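Local coordinates for cell division protein FtsX (PDB 6HE6) that forms part of the ABC transporter FtsEX, which acts in cell division, its large extracellular loop interacting with the peptidoglycan hydrolase PcsB, at residues I16-E21 with P84-Y89; V20-Q25 with D38-Y43; V52-F57 with I90-A95. All blocks are in the same frame, centred on the assembly; numbering follows the deposited sequence.

Contact 1: residues I16-E21 with P84-Y89; sequences IRKDVE and PLYDAY. With CAT (dodecane-trimethylamine), chain C.
The ammonium of K18 is gripped by two backbone carbonyls: NZ gives a bond of 2.9 Å to L85 O, approaching from above the carbonyl plane, and a second, weak one to N83 O. The chain is stretched as far as CE and then bends at its last torsion (chi4 -47°), which turns NZ onto the 84-89 backbone. The K18 and Y86 side chains cross at about a right angle, the lysine passing over the ring face. K18 CG sits over its middle, 4.1 Å from the centroid, as a CH-pi contact, while NZ is too far from the ring for more than a weak attraction. R17 to V20 form a type I turn just after strand 11-16 in the sheet of a ferredoxin-like fold, and K18 projects from it. I16 N, at the end of this strand, donates to O of D87, the residue just before strand 88-93, at 2.9 Å and nearly straight (167°). Next to it a water bridges the two backbones, donating to I16 O at 2.8 Å and accepting weakly from D87 N. I16 CD1 reaches Y89 CE2 at 3.7 Å as the two side chains cross obliquely. D87 turns its OD1 to K60 N, at the start of helix 60-70. At the far end P84, part of the ligand pocket, presents CG to C7 of the dodecane-trimethylamine tail at 3.6 Å.

Contact 2: residues V20-Q25 with D38-Y43; sequences VEDNSQ and DYHKVY
The backbones of 20-25 and 38-43 are nearest, CA to CA, at D22 and Y39 (4.9 Å), Y39 being the second residue of the type II turn D38-K41 that leads into helix 41-47, with H40 at the N-cap position. D22 carries the contact with both its carbonyl and its carboxylate. D22 O accepts from H40 N at 2.8 Å, in the carbonyl plane and on a lone pair, and more weakly from H40 ND1. With CG anti to the backbone N (chi1 -160°), the carboxylate reaches across to the helix start. OD1 takes V42 N at 2.8 Å, almost straight (171°) and from above the carboxylate plane, and OD2 takes Y43 N at 2.9 Å on its syn lone pair. OD2 probably also bonds the hydroxyl of Y89, so this buried charge is well satisfied; the two N-H groups and the helix dipole would be expected to favour its ionised form. Next to it, the H40 imidazole has Y39 CZ over the centre of one face and Y43 CD2 toward the rim of the opposite face. Q25 runs alongside Y39, pointing the same way, and lays CG over the ring face, 4.0 Å from the centroid. The result is a helix N-terminus two of whose first-turn N-H groups, those of V42 and Y43, are met by an aspartate remote in sequence, fastening the loop after strand 11-16 to helix 41-47.

Contact 3: residues V52-F57 with I90-A95; sequences VKSVTF and IVEANA
Segments 52-57 and 90-93 run antiparallel, at 160°, and pair the outermost strand 52-58 with the inner strand 88-93 of a four-stranded sheet whose order, 2-3-1-4, is that of the ferredoxin-like fold. A classic beta bulge breaks their register: K53 and S54 both face E92. Among the backbone bonds, K53 N reaches E92 O at 2.7 Å, nearly along the C=O axis, and E92 N returns to S54 O at 2.9 Å in the carbonyl plane. The hydrogen-bonded pair T56 and I90 is tied both ways, I90 N to T56 O being the straighter bond at 173°. Apolar contact is found on the face of V55 and V91, where V91 CG1 meets V52 CG1 at 3.8 Å as the side chains cross obliquely. Helix 41-47 covers V55 and V91 through L46, and I102 of helix 99-107 lies against V52. S54, T56 and E92 put polar side chains on the other face, beside I90. At the bulge K53 lies alongside E92, K53 CD 3.7 Å from E92 OE1, but K53 NZ stays 5.1 Å from E92 OE2, so any attraction between the opposite charges would act at a distance. A water donates to S54 OG and I90 O and also meets T56 OG1. S54 OG, held in the crowded position between backbone N and carbonyl carbon, donates to the anti lone pair of E92 OE1 at 2.9 Å.

Overall arrangement
Strand 88-93 ties the three contacts together. Y89, at its start, belongs to contact 1 but reaches contact 2, where its OH lies 2.6 Å from D22 OD2, a probable hydrogen bond; the ring also packs on V55 of contact 3, Y89 CD1 to V55 CG2 at 3.4 Å. Contacts 1 and 2, which share V20 and E21, have centres about 10 Å apart, whereas contact 3 is about 18 Å from contact 1 and 17 Å from contact 2, centre to centre. F57 of contact 3 closes the triangle, its CD2 being 3.3 Å from N23 CG of contact 2. The bound dodecane-trimethylamine meets this network in contact 1, through P84.

Contact 1: residues I16-E21 with P84-Y89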
loop_
_atom_site.group_PDB
_atom_site.type_symbol
_atom_site.label_atom_id
_atom_site.label_comp_id
_atom_site.label_asym_id
_atom_site.label_seq_id
_atom_site.Cartn_x
_atom_site.Cartn_y
_atom_site.Cartn_z
ATOM N N ILE A 16 0.856 -2.990 4.248
ATOM C CA ILE A 16 -0.021 -4.150 4.372
ATOM C C ILE A 16 0.795 -5.299 4.942
ATOM O O ILE A 16 1.971 -5.463 4.583
ATOM C CB ILE A 16 -0.639 -4.539 3.012
ATOM C CG1 ILE A 16 -1.441 -3.385 2.427
ATOM C CG2 ILE A 16 -1.559 -5.758 3.153
ATOM C CD1 ILE A 16 -1.550 -3.450 0.921
ATOM N N ARG A 17 0.181 -6.093 5.836
ATOM C CA ARG A 17 0.841 -7.276 6.383
ATOM C C ARG A 17 1.326 -8.180 5.257
ATOM O O ARG A 17 0.645 -8.358 4.245
ATOM C CB ARG A 17 -0.108 -8.067 7.299
ATOM C CG ARG A 17 -0.397 -7.417 8.653
ATOM C CD ARG A 17 -0.718 -8.465 9.695
ATOM N NE ARG A 17 0.376 -9.421 9.804
ATOM C CZ ARG A 17 0.224 -10.704 10.114
ATOM N NH1 ARG A 17 -0.986 -11.193 10.347
ATOM N NH2 ARG A 17 1.281 -11.501 10.184
ATOM N N LYS A 18 2.504 -8.775 5.456
ATOM C CA LYS A 18 3.177 -9.508 4.388
ATOM C C LYS A 18 2.400 -10.737 3.926
ATOM O O LYS A 18 2.676 -11.256 2.841
ATOM C CB LYS A 18 4.579 -9.912 4.848
ATOM C CG LYS A 18 5.690 -9.046 4.267
ATOM C CD LYS A 18 7.069 -9.595 4.603
ATOM C CE LYS A 18 8.155 -8.890 3.794
ATOM N NZ LYS A 18 7.814 -8.774 2.337
ATOM N N ASP A 19 1.433 -11.206 4.704
ATOM C CA ASP A 19 0.660 -12.393 4.363
ATOM C C ASP A 19 -0.735 -12.067 3.859
ATOM O O ASP A 19 -1.561 -12.979 3.722
ATOM C CB ASP A 19 0.558 -13.304 5.579
ATOM C CG ASP A 19 -0.036 -12.589 6.772
ATOM O OD1 ASP A 19 0.729 -11.906 7.490
ATOM O OD2 ASP A 19 -1.265 -12.691 6.976
ATOM N N VAL A 20 -1.029 -10.789 3.616
ATOM C CA VAL A 20 -2.315 -10.338 3.093
ATOM C C VAL A 20 -2.079 -9.812 1.684
ATOM O O VAL A 20 -1.183 -8.986 1.459
ATOM C CB VAL A 20 -2.945 -9.252 3.989
ATOM C CG1 VAL A 20 -4.016 -8.477 3.254
ATOM C CG2 VAL A 20 -3.511 -9.861 5.277
ATOM N N GLU A 21 -2.870 -10.293 0.736
ATOM C CA GLU A 21 -2.784 -9.818 -0.636
ATOM C C GLU A 21 -4.062 -9.026 -0.901
ATOM O O GLU A 21 -5.050 -9.533 -1.423
ATOM C CB GLU A 21 -2.562 -10.994 -1.613
ATOM C CG GLU A 21 -1.100 -11.466 -1.637
ATOM C CD GLU A 21 -0.938 -12.917 -2.050
ATOM O OE1 GLU A 21 -1.522 -13.302 -3.081
ATOM O OE2 GLU A 21 -0.206 -13.661 -1.363
ATOM N N PRO A 84 11.971 -7.880 0.507
ATOM C CA PRO A 84 11.570 -7.705 1.911
ATOM C C PRO A 84 10.663 -6.515 2.178
ATOM O O PRO A 84 10.248 -6.334 3.329
ATOM C CB PRO A 84 12.916 -7.506 2.620
ATOM C CG PRO A 84 13.760 -6.833 1.604
ATOM C CD PRO A 84 13.355 -7.436 0.271
ATOM N N LEU A 85 10.365 -5.701 1.170
ATOM C CA LEU A 85 9.526 -4.526 1.365
ATOM C C LEU A 85 8.055 -4.930 1.480
ATOM O O LEU A 85 7.672 -6.069 1.214
ATOM C CB LEU A 85 9.728 -3.529 0.224
ATOM C CG LEU A 85 11.174 -3.095 -0.058
ATOM C CD1 LEU A 85 11.250 -2.127 -1.245
ATOM C CD2 LEU A 85 11.806 -2.474 1.200
ATOM N N TYR A 86 7.227 -3.972 1.883
ATOM C CA TYR A 86 5.808 -4.197 2.135
ATOM C C TYR A 86 4.986 -3.517 1.053
ATOM O O TYR A 86 5.226 -2.344 0.744
ATOM C CB TYR A 86 5.401 -3.640 3.500
ATOM C CG TYR A 86 5.807 -4.475 4.685
ATOM C CD1 TYR A 86 7.137 -4.826 4.893
ATOM C CD2 TYR A 86 4.861 -4.904 5.609
ATOM C CE1 TYR A 86 7.513 -5.591 5.978
ATOM C CE2 TYR A 86 5.229 -5.671 6.697
ATOM C CZ TYR A 86 6.557 -6.009 6.874
ATOM O OH TYR A 86 6.929 -6.770 7.953
ATOM N N ASP A 87 4.017 -4.245 0.479
ATOM C CA ASP A 87 2.942 -3.612 -0.282
ATOM C C ASP A 87 2.315 -2.497 0.539
ATOM O O ASP A 87 2.249 -2.568 1.773
ATOM C CB ASP A 87 1.853 -4.625 -0.654
ATOM C CG ASP A 87 2.311 -5.641 -1.680
ATOM O OD1 ASP A 87 3.393 -5.452 -2.286
ATOM O OD2 ASP A 87 1.569 -6.623 -1.889
ATOM N N ALA A 88 1.826 -1.466 -0.143
ATOM C CA ALA A 88 1.364 -0.283 0.558
ATOM C C ALA A 88 0.231 0.366 -0.219
ATOM O O ALA A 88 0.116 0.208 -1.435
ATOM C CB ALA A 88 2.510 0.723 0.765
ATOM N N TYR A 89 -0.610 1.109 0.503
ATOM C CA TYR A 89 -1.544 2.034 -0.122
ATOM C C TYR A 89 -1.058 3.456 0.135
ATOM O O TYR A 89 -0.646 3.792 1.252
ATOM C CB TYR A 89 -2.980 1.851 0.415
ATOM C CG TYR A 89 -3.686 0.654 -0.193
ATOM C CD1 TYR A 89 -4.046 0.642 -1.539
ATOM C CD2 TYR A 89 -3.974 -0.465 0.569
ATOM C CE1 TYR A 89 -4.695 -0.447 -2.095
ATOM C CE2 TYR A 89 -4.613 -1.564 0.018
ATOM C CZ TYR A 89 -4.958 -1.548 -1.317
ATOM O OH TYR A 89 -5.566 -2.636 -1.878
HETATM C C1 CAT C . 14.947 -8.313 -4.403
HETATM C C2 CAT C . 15.698 -7.008 -4.095
HETATM C C3 CAT C . 15.272 -6.427 -2.737
HETATM C C4 CAT C . 16.358 -5.546 -2.096
HETATM C C5 CAT C . 15.812 -4.914 -0.803
HETATM C C6 CAT C . 16.887 -4.263 0.084
HETATM C C7 CAT C . 16.831 -4.904 1.474
HETATM C C8 CAT C . 17.322 -4.000 2.610
HETATM C C9 CAT C . 16.482 -4.327 3.850
HETATM C C10 CAT C . 17.139 -3.834 5.137
HETATM C C11 CAT C . 16.049 -3.283 6.063
HETATM C C12 CAT C . 16.172 -3.898 7.457
HETATM C CA1 CAT C . 13.509 -9.494 -5.930
HETATM C CB1 CAT C . 13.485 -7.122 -5.829
HETATM C CC1 CAT C . 15.354 -8.291 -6.755
HETATM N NE1 CAT C . 14.329 -8.301 -5.724
HETATM O O HOH W 1 3.024 -6.505 2.153
#

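Contact 2: residues V20-Q25 with D38-Y43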
loop_
_atom_site.group_PDB
_atom_site.type_symbol
_atom_site.label_atom_id
_atom_site.label_comp_id
_atom_site.label_asym_id
_atom_site.label_seq_id
_atom_site.Cartn_x
_atom_site.Cartn_y
_atom_site.Cartn_z
ATOM N N VAL A 20 -1.029 -10.789 3.616
ATOM C CA VAL A 20 -2.315 -10.338 3.093
ATOM C C VAL A 20 -2.079 -9.812 1.684
ATOM O O VAL A 20 -1.183 -8.986 1.459
ATOM C CB VAL A 20 -2.945 -9.252 3.989
ATOM C CG1 VAL A 20 -4.016 -8.477 3.254
ATOM C CG2 VAL A 20 -3.511 -9.861 5.277
ATOM N N GLU A 21 -2.870 -10.293 0.736
ATOM C CA GLU A 21 -2.784 -9.818 -0.636
ATOM C C GLU A 21 -4.062 -9.026 -0.901
ATOM O O GLU A 21 -5.050 -9.533 -1.423
ATOM C CB GLU A 21 -2.562 -10.994 -1.613
ATOM C CG GLU A 21 -1.100 -11.466 -1.637
ATOM C CD GLU A 21 -0.938 -12.917 -2.050
ATOM O OE1 GLU A 21 -1.522 -13.302 -3.081
ATOM O OE2 GLU A 21 -0.206 -13.661 -1.363
ATOM N N ASP A 22 -4.041 -7.755 -0.502
ATOM C CA ASP A 22 -5.242 -6.938 -0.598
ATOM C C ASP A 22 -5.565 -6.559 -2.037
ATOM O O ASP A 22 -6.731 -6.290 -2.341
ATOM C CB ASP A 22 -5.084 -5.681 0.253
ATOM C CG ASP A 22 -6.410 -5.043 0.589
ATOM O OD1 ASP A 22 -7.169 -5.673 1.341
ATOM O OD2 ASP A 22 -6.680 -3.912 0.113
ATOM N N ASN A 23 -4.566 -6.551 -2.917
ATOM C CA ASN A 23 -4.705 -6.093 -4.291
ATOM C C ASN A 23 -4.885 -7.240 -5.273
ATOM O O ASN A 23 -4.997 -7.004 -6.482
ATOM C CB ASN A 23 -3.477 -5.258 -4.677
ATOM C CG ASN A 23 -3.539 -4.741 -6.097
ATOM O OD1 ASN A 23 -2.749 -5.142 -6.948
ATOM N ND2 ASN A 23 -4.483 -3.857 -6.358
ATOM N N SER A 24 -4.904 -8.472 -4.790
ATOM C CA SER A 24 -5.011 -9.644 -5.640
ATOM C C SER A 24 -6.458 -10.093 -5.688
ATOM O O SER A 24 -7.027 -10.455 -4.657
ATOM C CB SER A 24 -4.122 -10.774 -5.127
ATOM O OG SER A 24 -2.772 -10.356 -5.113
ATOM N N GLN A 25 -7.033 -10.098 -6.897
ATOM C CA GLN A 25 -8.423 -10.501 -7.078
ATOM C C GLN A 25 -8.603 -12.002 -6.964
ATOM O O GLN A 25 -9.641 -12.456 -6.482
ATOM C CB GLN A 25 -8.945 -10.034 -8.441
ATOM C CG GLN A 25 -8.751 -8.559 -8.724
ATOM C CD GLN A 25 -9.070 -8.204 -10.164
ATOM O OE1 GLN A 25 -8.379 -8.626 -11.087
ATOM N NE2 GLN A 25 -10.122 -7.423 -10.357
ATOM N N ASP A 38 -10.415 -12.008 0.588
ATOM C CA ASP A 38 -9.861 -10.871 1.304
ATOM C C ASP A 38 -9.520 -9.707 0.385
ATOM O O ASP A 38 -8.868 -8.758 0.826
ATOM C CB ASP A 38 -8.630 -11.296 2.102
ATOM C CG ASP A 38 -8.978 -12.233 3.245
ATOM O OD1 ASP A 38 -10.180 -12.333 3.582
ATOM O OD2 ASP A 38 -8.055 -12.853 3.815
ATOM N N TYR A 39 -9.976 -9.750 -0.865
ATOM C CA TYR A 39 -9.644 -8.727 -1.842
ATOM C C TYR A 39 -10.220 -7.387 -1.418
ATOM O O TYR A 39 -11.421 -7.276 -1.127
ATOM C CB TYR A 39 -10.179 -9.125 -3.217
ATOM C CG TYR A 39 -10.051 -8.058 -4.275
ATOM C CD1 TYR A 39 -8.809 -7.644 -4.716
ATOM C CD2 TYR A 39 -11.177 -7.450 -4.818
ATOM C CE1 TYR A 39 -8.691 -6.665 -5.686
ATOM C CE2 TYR A 39 -11.069 -6.476 -5.774
ATOM C CZ TYR A 39 -9.825 -6.090 -6.211
ATOM O OH TYR A 39 -9.692 -5.118 -7.166
ATOM N N HIS A 40 -9.362 -6.373 -1.361
ATOM C CA HIS A 40 -9.777 -4.984 -1.139
ATOM C C HIS A 40 -10.372 -4.749 0.238
ATOM O O HIS A 40 -10.982 -3.693 0.482
ATOM C CB HIS A 40 -10.756 -4.521 -2.229
ATOM C CG HIS A 40 -10.081 -3.976 -3.446
ATOM N ND1 HIS A 40 -8.711 -3.889 -3.557
ATOM C CD2 HIS A 40 -10.583 -3.466 -4.593
ATOM C CE1 HIS A 40 -8.396 -3.354 -4.721
ATOM N NE2 HIS A 40 -9.514 -3.095 -5.372
ATOM N N LYS A 41 -10.188 -5.690 1.168
ATOM C CA LYS A 41 -10.624 -5.476 2.549
ATOM C C LYS A 41 -10.011 -4.209 3.131
ATOM O O LYS A 41 -10.692 -3.413 3.791
ATOM C CB LYS A 41 -10.232 -6.681 3.407
ATOM C CG LYS A 41 -11.391 -7.525 3.913
ATOM C CD LYS A 41 -12.305 -7.971 2.795
ATOM C CE LYS A 41 -13.547 -8.675 3.342
ATOM N NZ LYS A 41 -13.229 -9.659 4.419
ATOM N N VAL A 42 -8.708 -4.020 2.920
ATOM C CA VAL A 42 -8.042 -2.834 3.451
ATOM C C VAL A 42 -8.356 -1.616 2.600
ATOM O O VAL A 42 -8.636 -0.531 3.135
ATOM C CB VAL A 42 -6.529 -3.071 3.549
ATOM C CG1 VAL A 42 -5.835 -1.800 4.007
ATOM C CG2 VAL A 42 -6.253 -4.243 4.487
ATOM N N TYR A 43 -8.322 -1.776 1.270
ATOM C CA TYR A 43 -8.666 -0.685 0.360
ATOM C C TYR A 43 -10.004 -0.071 0.746
ATOM O O TYR A 43 -10.110 1.144 0.929
ATOM C CB TYR A 43 -8.687 -1.184 -1.104
ATOM C CG TYR A 43 -9.284 -0.192 -2.099
ATOM C CD1 TYR A 43 -8.497 0.781 -2.701
ATOM C CD2 TYR A 43 -10.643 -0.215 -2.413
ATOM C CE1 TYR A 43 -9.048 1.698 -3.596
ATOM C CE2 TYR A 43 -11.194 0.692 -3.294
ATOM C CZ TYR A 43 -10.388 1.640 -3.885
ATOM O OH TYR A 43 -10.949 2.534 -4.753
#

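Contact 3: residues V52-F57 with I90-A95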
loop_
_atom_site.group_PDB
_atom_site.type_symbol
_atom_site.label_atom_id
_atom_site.label_comp_id
_atom_site.label_asym_id
_atom_site.label_seq_id
_atom_site.Cartn_x
_atom_site.Cartn_y
_atom_site.Cartn_z
ATOM N N VAL A 52 -10.570 10.966 3.319
ATOM C CA VAL A 52 -9.593 10.535 2.316
ATOM C C VAL A 52 -10.104 10.814 0.906
ATOM O O VAL A 52 -11.279 10.586 0.589
ATOM C CB VAL A 52 -9.226 9.048 2.475
ATOM C CG1 VAL A 52 -8.866 8.737 3.905
ATOM C CG2 VAL A 52 -10.363 8.189 2.035
ATOM N N LYS A 53 -9.208 11.289 0.040
ATOM C CA LYS A 53 -9.590 11.603 -1.333
ATOM C C LYS A 53 -9.236 10.499 -2.325
ATOM O O LYS A 53 -9.978 10.279 -3.290
ATOM C CB LYS A 53 -8.945 12.919 -1.791
ATOM C CG LYS A 53 -9.255 13.252 -3.273
ATOM C CD LYS A 53 -8.654 14.568 -3.773
ATOM C CE LYS A 53 -9.736 15.412 -4.462
ATOM N NZ LYS A 53 -9.369 16.852 -4.638
ATOM N N SER A 54 -8.118 9.807 -2.135
ATOM C CA SER A 54 -7.737 8.742 -3.053
ATOM C C SER A 54 -6.846 7.744 -2.324
ATOM O O SER A 54 -6.136 8.098 -1.379
ATOM C CB SER A 54 -7.016 9.308 -4.280
ATOM O OG SER A 54 -5.764 9.851 -3.901
ATOM N N VAL A 55 -6.897 6.486 -2.765
ATOM C CA VAL A 55 -6.056 5.438 -2.206
ATOM C C VAL A 55 -5.555 4.586 -3.366
ATOM O O VAL A 55 -6.351 3.997 -4.108
ATOM C CB VAL A 55 -6.797 4.590 -1.168
ATOM C CG1 VAL A 55 -8.088 4.205 -1.703
ATOM C CG2 VAL A 55 -6.030 3.321 -0.827
ATOM N N THR A 56 -4.244 4.549 -3.538
ATOM C CA THR A 56 -3.594 3.982 -4.710
ATOM C C THR A 56 -2.628 2.891 -4.277
ATOM O O THR A 56 -1.741 3.141 -3.456
ATOM C CB THR A 56 -2.840 5.083 -5.464
ATOM O OG1 THR A 56 -3.750 6.147 -5.788
ATOM C CG2 THR A 56 -2.232 4.537 -6.721
ATOM N N PHE A 57 -2.798 1.682 -4.819
ATOM C CA PHE A 57 -1.886 0.591 -4.506
ATOM C C PHE A 57 -0.470 0.872 -5.014
ATOM O O PHE A 57 -0.275 1.283 -6.161
ATOM C CB PHE A 57 -2.385 -0.731 -5.119
ATOM C CG PHE A 57 -1.652 -1.957 -4.607
ATOM C CD1 PHE A 57 -1.625 -2.252 -3.253
ATOM C CD2 PHE A 57 -0.993 -2.810 -5.480
ATOM C CE1 PHE A 57 -0.952 -3.381 -2.784
ATOM C CE2 PHE A 57 -0.337 -3.921 -5.021
ATOM C CZ PHE A 57 -0.309 -4.208 -3.670
ATOM N N ILE A 90 -1.097 4.280 -0.897
ATOM C CA ILE A 90 -0.732 5.687 -0.790
ATOM C C ILE A 90 -2.043 6.448 -0.676
ATOM O O ILE A 90 -2.822 6.501 -1.632
ATOM C CB ILE A 90 0.107 6.160 -1.986
ATOM C CG1 ILE A 90 1.239 5.186 -2.313
ATOM C CG2 ILE A 90 0.647 7.567 -1.733
ATOM C CD1 ILE A 90 2.384 5.153 -1.298
ATOM N N VAL A 91 -2.316 6.988 0.506
ATOM C CA VAL A 91 -3.595 7.623 0.811
ATOM C C VAL A 91 -3.407 9.130 0.763
ATOM O O VAL A 91 -2.442 9.659 1.333
ATOM C CB VAL A 91 -4.124 7.183 2.186
ATOM C CG1 VAL A 91 -5.466 7.852 2.509
ATOM C CG2 VAL A 91 -4.243 5.632 2.276
ATOM N N GLU A 92 -4.325 9.818 0.080
ATOM C CA GLU A 92 -4.340 11.271 0.007
ATOM C C GLU A 92 -5.464 11.799 0.889
ATOM O O GLU A 92 -6.633 11.474 0.659
ATOM C CB GLU A 92 -4.532 11.730 -1.439
ATOM C CG GLU A 92 -4.713 13.239 -1.595
ATOM C CD GLU A 92 -5.024 13.627 -3.026
ATOM O OE1 GLU A 92 -5.467 12.738 -3.783
ATOM O OE2 GLU A 92 -4.831 14.806 -3.396
ATOM N N ALA A 93 -5.109 12.602 1.897
ATOM C CA ALA A 93 -6.075 13.235 2.790
ATOM C C ALA A 93 -6.735 14.433 2.109
ATOM O O ALA A 93 -6.219 14.976 1.138
ATOM C CB ALA A 93 -5.404 13.701 4.084
ATOM N N ASN A 94 -7.884 14.861 2.643
ATOM C CA ASN A 94 -8.535 16.047 2.094
ATOM C C ASN A 94 -7.836 17.330 2.534
ATOM O O ASN A 94 -7.823 18.314 1.787
ATOM C CB ASN A 94 -10.011 16.085 2.509
ATOM C CG ASN A 94 -10.928 15.331 1.540
ATOM O OD1 ASN A 94 -10.597 15.122 0.368
ATOM N ND2 ASN A 94 -12.086 14.912 2.038
ATOM N N ALA A 95 -7.261 17.346 3.735
ATOM C CA ALA A 95 -6.560 18.504 4.262
ATOM C C ALA A 95 -5.405 18.003 5.103
ATOM O O ALA A 95 -5.443 16.862 5.583
ATOM C CB ALA A 95 -7.486 19.394 5.110
HETATM O O HOH W 2 -3.514 8.153 -3.729
#